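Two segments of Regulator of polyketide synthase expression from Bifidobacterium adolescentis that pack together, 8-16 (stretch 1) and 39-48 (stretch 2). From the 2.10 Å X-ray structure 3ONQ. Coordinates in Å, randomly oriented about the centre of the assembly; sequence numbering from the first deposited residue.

Stretch 1 8-16: QADILDLLS
Stretch 2, residues 39-48: DRVVSLMNIL

Stretch 2 is helical throughout, 39-48, with regular i to i+4 hydrogen bonds; it crosses the short helix 11-15 of stretch 1 at a signed angle of -70°, the axes 10.6 Å apart at closest approach. The register is set where CA of Ile11 lies 5.8 Å from CA of Arg40. About 424 Å² is buried, both sides summed.

Asp39 points sideways and makes no contact. Arg40 carries the largest share. Its CA-to-CB bond points toward stretch 1, and chi angles m, t, m and 163° run the chain past the loop before the partner helix. Arg40 NH1 donates to Ala9 O at 3.0 Å (146°), the only hydrogen bond between the stretches. Ala9, at phi/psi -58/135, places its O near the guanidinium plane, at the edge, while poorly ordered Gln8 sets OE1 over one face, 3.4 Å from Arg40 CZ. Leu14 CD1 lies 4.0 Å from Arg40 NH1. The base of the side chain packs too: Ile11 CG2 is 3.8 Å from Arg40 CB.

Asp10, at the N-cap position, precedes the partner helix, which begins at Ile11; Asp10 OD1 accepts from Asp13 N at 2.8 Å, and Asp10 N returns a bond to Asp13 OD2 at 2.9 Å. Ile11 (p, t), with CA-to-CB toward stretch 2, follows this reciprocal cap.

Val41 and Val42 stay out of the contact. One turn after Arg40, Ser43 (m), buried and with CA-to-CB toward stretch 1, has its CB 4.0 Å from Ile11 CG2. Leu44 (m, t) leaves sideways, but its end swings nearer, Leu44 CD2 reaching Leu15 CD2 at 4.4 Å and Ile11 CB at 4.5 Å. Selenomethionine Met45 and Asn46 are out of reach. Ile47 (chi1 m, chi2 149°) closes the apolar patch, Ile47 CD1 to Ile11 CD1 at 4.3 Å; Leu48 is beyond it. The rule is polar anchoring at Arg40, then aliphatic packing around buried Ile11.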

ATOM      1  N   GLN B   8      -5.148  -8.851 -15.221  1.00 84.79           N
ATOM      2  CA  GLN B   8      -6.123  -8.927 -14.132  1.00 85.09           C
ATOM      3  C   GLN B   8      -7.521  -8.493 -14.579  1.00 69.78           C
ATOM      4  O   GLN B   8      -7.667  -7.631 -15.447  1.00 66.50           O
ATOM      5  CB  GLN B   8      -5.668  -8.087 -12.936  1.00 96.51           C
ATOM      6  CG  GLN B   8      -5.423  -6.621 -13.269  1.00107.77           C
ATOM      7  CD  GLN B   8      -6.089  -5.675 -12.285  1.00113.15           C
ATOM      8  OE1 GLN B   8      -6.230  -5.985 -11.100  1.00112.96           O
ATOM      9  NE2 GLN B   8      -6.513  -4.512 -12.777  1.00115.16           N
ATOM     10  N   ALA B   9      -8.541  -9.097 -13.976  1.00 61.46           N
ATOM     11  CA  ALA B   9      -9.935  -8.850 -14.341  1.00 58.73           C
ATOM     12  C   ALA B   9     -10.309  -7.377 -14.215  1.00 53.41           C
ATOM     13  O   ALA B   9      -9.986  -6.733 -13.218  1.00 53.30           O
ATOM     14  CB  ALA B   9     -10.863  -9.698 -13.476  1.00 50.29           C
ATOM     15  N   ASP B  10     -10.998  -6.851 -15.224  1.00 42.68           N
ATOM     16  CA  ASP B  10     -11.493  -5.480 -15.171  1.00 37.76           C
ATOM     17  C   ASP B  10     -12.925  -5.462 -14.622  1.00 35.68           C
ATOM     18  O   ASP B  10     -13.488  -6.516 -14.325  1.00 33.88           O
ATOM     19  CB  ASP B  10     -11.387  -4.799 -16.544  1.00 34.36           C
ATOM     20  CG  ASP B  10     -12.259  -5.454 -17.602  1.00 30.03           C
ATOM     21  OD1 ASP B  10     -13.354  -5.947 -17.257  1.00 36.55           O
ATOM     22  OD2 ASP B  10     -11.848  -5.466 -18.785  1.00 35.80           O
ATOM     23  N   ILE B  11     -13.511  -4.282 -14.462  1.00 33.02           N
ATOM     24  CA  ILE B  11     -14.828  -4.201 -13.822  1.00 29.56           C
ATOM     25  C   ILE B  11     -15.918  -4.930 -14.586  1.00 28.05           C
ATOM     26  O   ILE B  11     -16.859  -5.433 -13.980  1.00 31.73           O
ATOM     27  CB  ILE B  11     -15.294  -2.754 -13.527  1.00 29.43           C
ATOM     28  CG1 ILE B  11     -15.411  -1.930 -14.804  1.00 28.58           C
ATOM     29  CG2 ILE B  11     -14.372  -2.080 -12.544  1.00 38.01           C
ATOM     30  CD1 ILE B  11     -15.815  -0.486 -14.512  1.00 35.51           C
ATOM     31  N   LEU B  12     -15.798  -4.997 -15.910  1.00 22.40           N
ATOM     32  CA  LEU B  12     -16.770  -5.743 -16.697  1.00 24.72           C
ATOM     33  C   LEU B  12     -16.618  -7.253 -16.475  1.00 36.58           C
ATOM     34  O   LEU B  12     -17.613  -7.985 -16.417  1.00 31.30           O
ATOM     35  CB  LEU B  12     -16.668  -5.400 -18.189  1.00 22.17           C
ATOM     36  CG  LEU B  12     -17.109  -3.975 -18.542  1.00 30.50           C
ATOM     37  CD1 LEU B  12     -17.058  -3.736 -20.032  1.00 24.03           C
ATOM     38  CD2 LEU B  12     -18.510  -3.695 -18.028  1.00 31.62           C
ATOM     39  N   ASP B  13     -15.378  -7.719 -16.380  1.00 32.31           N
ATOM     40  CA  ASP B  13     -15.138  -9.115 -16.033  1.00 40.56           C
ATOM     41  C   ASP B  13     -15.825  -9.419 -14.702  1.00 37.87           C
ATOM     42  O   ASP B  13     -16.634 -10.338 -14.614  1.00 41.02           O
ATOM     43  CB  ASP B  13     -13.639  -9.410 -15.927  1.00 39.88           C
ATOM     44  CG  ASP B  13     -12.916  -9.240 -17.253  1.00 40.47           C
ATOM     45  OD1 ASP B  13     -13.496  -9.589 -18.298  1.00 41.77           O
ATOM     46  OD2 ASP B  13     -11.771  -8.746 -17.242  1.00 40.85           O
ATOM     47  N   LEU B  14     -15.516  -8.625 -13.680  1.00 30.10           N
ATOM     48  CA  LEU B  14     -16.094  -8.826 -12.347  1.00 34.61           C
ATOM     49  C   LEU B  14     -17.621  -8.872 -12.356  1.00 40.56           C
ATOM     50  O   LEU B  14     -18.220  -9.622 -11.588  1.00 37.97           O
ATOM     51  CB  LEU B  14     -15.626  -7.748 -11.370  1.00 34.23           C
ATOM     52  CG  LEU B  14     -14.121  -7.746 -11.134  1.00 37.85           C
ATOM     53  CD1 LEU B  14     -13.749  -6.720 -10.083  1.00 35.48           C
ATOM     54  CD2 LEU B  14     -13.669  -9.139 -10.729  1.00 47.01           C
ATOM     55  N   LEU B  15     -18.243  -8.073 -13.220  1.00 38.32           N
ATOM     56  CA  LEU B  15     -19.699  -7.987 -13.256  1.00 37.99           C
ATOM     57  C   LEU B  15     -20.355  -9.137 -14.034  1.00 38.06           C
ATOM     58  O   LEU B  15     -21.573  -9.294 -14.002  1.00 35.40           O
ATOM     59  CB  LEU B  15     -20.146  -6.637 -13.823  1.00 28.04           C
ATOM     60  CG  LEU B  15     -19.924  -5.441 -12.896  1.00 31.43           C
ATOM     61  CD1 LEU B  15     -20.033  -4.137 -13.674  1.00 28.40           C
ATOM     62  CD2 LEU B  15     -20.912  -5.453 -11.746  1.00 33.97           C
ATOM     63  N   SER B  16     -19.552  -9.928 -14.739  1.00 37.68           N
ATOM     64  CA  SER B  16     -20.082 -11.058 -15.504  1.00 46.65           C
ATOM     65  C   SER B  16     -21.331 -10.674 -16.291  1.00 45.65           C
ATOM     66  O   SER B  16     -22.285 -11.448 -16.364  1.00 48.50           O
ATOM     67  CB  SER B  16     -20.424 -12.239 -14.585  1.00 47.20           C
ATOM     68  OG  SER B  16     -19.408 -12.472 -13.624  1.00 52.56           O
ATOM     69  N   ASP B  39      -8.560   0.370  -7.754  1.00 50.79           N
ATOM     70  CA  ASP B  39      -9.318   1.264  -8.621  1.00 49.67           C
ATOM     71  C   ASP B  39     -10.605   0.653  -9.156  1.00 32.56           C
ATOM     72  O   ASP B  39     -11.572   1.361  -9.373  1.00 36.63           O
ATOM     73  CB  ASP B  39      -8.438   1.780  -9.756  1.00 61.20           C
ATOM     74  CG  ASP B  39      -7.542   2.915  -9.318  1.00 72.95           C
ATOM     75  OD1 ASP B  39      -7.914   3.648  -8.383  1.00 72.44           O
ATOM     76  OD2 ASP B  39      -6.463   3.078  -9.908  1.00 79.99           O
ATOM     77  N   ARG B  40     -10.619  -0.649  -9.387  1.00 25.63           N
ATOM     78  CA  ARG B  40     -11.832  -1.297  -9.855  1.00 30.55           C
ATOM     79  C   ARG B  40     -12.962  -1.138  -8.833  1.00 32.22           C
ATOM     80  O   ARG B  40     -14.105  -0.918  -9.190  1.00 29.96           O
ATOM     81  CB  ARG B  40     -11.579  -2.776 -10.125  1.00 33.54           C
ATOM     82  CG  ARG B  40     -10.544  -3.051 -11.184  1.00 37.47           C
ATOM     83  CD  ARG B  40     -10.131  -4.503 -11.191  1.00 38.46           C
ATOM     84  NE  ARG B  40      -9.463  -4.885  -9.956  1.00 39.08           N
ATOM     85  CZ  ARG B  40      -9.292  -6.135  -9.554  1.00 48.21           C
ATOM     86  NH1 ARG B  40      -9.730  -7.139 -10.288  1.00 45.44           N
ATOM     87  NH2 ARG B  40      -8.676  -6.380  -8.415  1.00 56.50           N
ATOM     88  N   VAL B  41     -12.622  -1.253  -7.557  1.00 32.63           N
ATOM     89  CA  VAL B  41     -13.585  -1.110  -6.468  1.00 28.01           C
ATOM     90  C   VAL B  41     -14.005   0.341  -6.349  1.00 26.25           C
ATOM     91  O   VAL B  41     -15.165   0.650  -6.105  1.00 28.89           O
ATOM     92  CB  VAL B  41     -12.990  -1.621  -5.136  1.00 34.50           C
ATOM     93  CG1 VAL B  41     -13.985  -1.469  -4.010  1.00 28.39           C
ATOM     94  CG2 VAL B  41     -12.560  -3.060  -5.279  1.00 36.55           C
ATOM     95  N   VAL B  42     -13.055   1.249  -6.540  1.00 37.14           N
ATOM     96  CA  VAL B  42     -13.400   2.657  -6.627  1.00 31.69           C
ATOM     97  C   VAL B  42     -14.418   2.886  -7.748  1.00 35.51           C
ATOM     98  O   VAL B  42     -15.401   3.614  -7.567  1.00 31.14           O
ATOM     99  CB  VAL B  42     -12.160   3.526  -6.878  1.00 38.55           C
ATOM    100  CG1 VAL B  42     -12.568   4.989  -7.052  1.00 39.53           C
ATOM    101  CG2 VAL B  42     -11.155   3.360  -5.745  1.00 37.64           C
ATOM    102  N   SER B  43     -14.193   2.252  -8.903  1.00 28.98           N
ATOM    103  CA  SER B  43     -15.132   2.371 -10.019  1.00 34.28           C
ATOM    104  C   SER B  43     -16.517   1.809  -9.674  1.00 33.88           C
ATOM    105  O   SER B  43     -17.542   2.412  -9.994  1.00 34.80           O
ATOM    106  CB  SER B  43     -14.583   1.702 -11.297  1.00 32.02           C
ATOM    107  OG  SER B  43     -13.479   2.421 -11.833  1.00 38.25           O
ATOM    108  N   LEU B  44     -16.554   0.650  -9.026  1.00 33.03           N
ATOM    109  CA  LEU B  44     -17.842   0.091  -8.628  1.00 31.51           C
ATOM    110  C   LEU B  44     -18.581   1.044  -7.692  1.00 28.50           C
ATOM    111  O   LEU B  44     -19.779   1.273  -7.839  1.00 27.39           O
ATOM    112  CB  LEU B  44     -17.667  -1.265  -7.958  1.00 27.03           C
ATOM    113  CG  LEU B  44     -17.166  -2.396  -8.854  1.00 28.24           C
ATOM    114  CD1 LEU B  44     -17.074  -3.666  -8.042  1.00 35.22           C
ATOM    115  CD2 LEU B  44     -18.082  -2.593 -10.037  1.00 29.15           C
HETATM  116  N   MSE B  45     -17.867   1.594  -6.715  1.00 29.29           N
HETATM  117  CA  MSE B  45     -18.500   2.524  -5.783  1.00 33.79           C
HETATM  118  C   MSE B  45     -18.915   3.801  -6.533  1.00 35.10           C
HETATM  119  O   MSE B  45     -19.982   4.365  -6.286  1.00 32.70           O
HETATM  120  CB  MSE B  45     -17.567   2.844  -4.617  1.00 23.53           C
HETATM  121  CG  MSE B  45     -17.274   1.629  -3.734  1.00 37.75           C
HETATM  122 SE   MSE B  45     -18.856   1.083  -2.732  0.79 35.03          SE
HETATM  123  CE  MSE B  45     -18.555   2.264  -1.202  1.00 32.16           C
ATOM    124  N   ASN B  46     -18.070   4.249  -7.453  1.00 29.58           N
ATOM    125  CA  ASN B  46     -18.446   5.360  -8.334  1.00 35.35           C
ATOM    126  C   ASN B  46     -19.789   5.120  -9.003  1.00 34.34           C
ATOM    127  O   ASN B  46     -20.661   5.973  -8.997  1.00 38.26           O
ATOM    128  CB  ASN B  46     -17.400   5.535  -9.427  1.00 48.59           C
ATOM    129  CG  ASN B  46     -16.498   6.711  -9.191  1.00 63.51           C
ATOM    130  OD1 ASN B  46     -16.953   7.786  -8.800  1.00 75.55           O
ATOM    131  ND2 ASN B  46     -15.205   6.522  -9.441  1.00 64.01           N
ATOM    132  N   ILE B  47     -19.940   3.945  -9.604  1.00 35.11           N
ATOM    133  CA  ILE B  47     -21.161   3.584 -10.314  1.00 32.71           C
ATOM    134  C   ILE B  47     -22.372   3.597  -9.396  1.00 37.38           C
ATOM    135  O   ILE B  47     -23.471   3.975  -9.801  1.00 40.74           O
ATOM    136  CB  ILE B  47     -21.007   2.189 -10.966  1.00 32.09           C
ATOM    137  CG1 ILE B  47     -20.140   2.295 -12.218  1.00 33.32           C
ATOM    138  CG2 ILE B  47     -22.356   1.592 -11.300  1.00 32.41           C
ATOM    139  CD1 ILE B  47     -19.324   1.044 -12.510  1.00 25.37           C
ATOM    140  N   LEU B  48     -22.163   3.175  -8.150  1.00 36.24           N
ATOM    141  CA  LEU B  48     -23.226   3.156  -7.154  1.00 32.22           C
ATOM    142  C   LEU B  48     -23.571   4.551  -6.640  1.00 38.43           C
ATOM    143  O   LEU B  48     -24.625   4.744  -6.037  1.00 43.02           O
ATOM    144  CB  LEU B  48     -22.833   2.260  -5.975  1.00 33.94           C
ATOM    145  CG  LEU B  48     -22.931   0.752  -6.228  1.00 31.70           C
ATOM    146  CD1 LEU B  48     -22.394  -0.020  -5.029  1.00 31.03           C
ATOM    147  CD2 LEU B  48     -24.378   0.365  -6.517  1.00 29.75           C
TER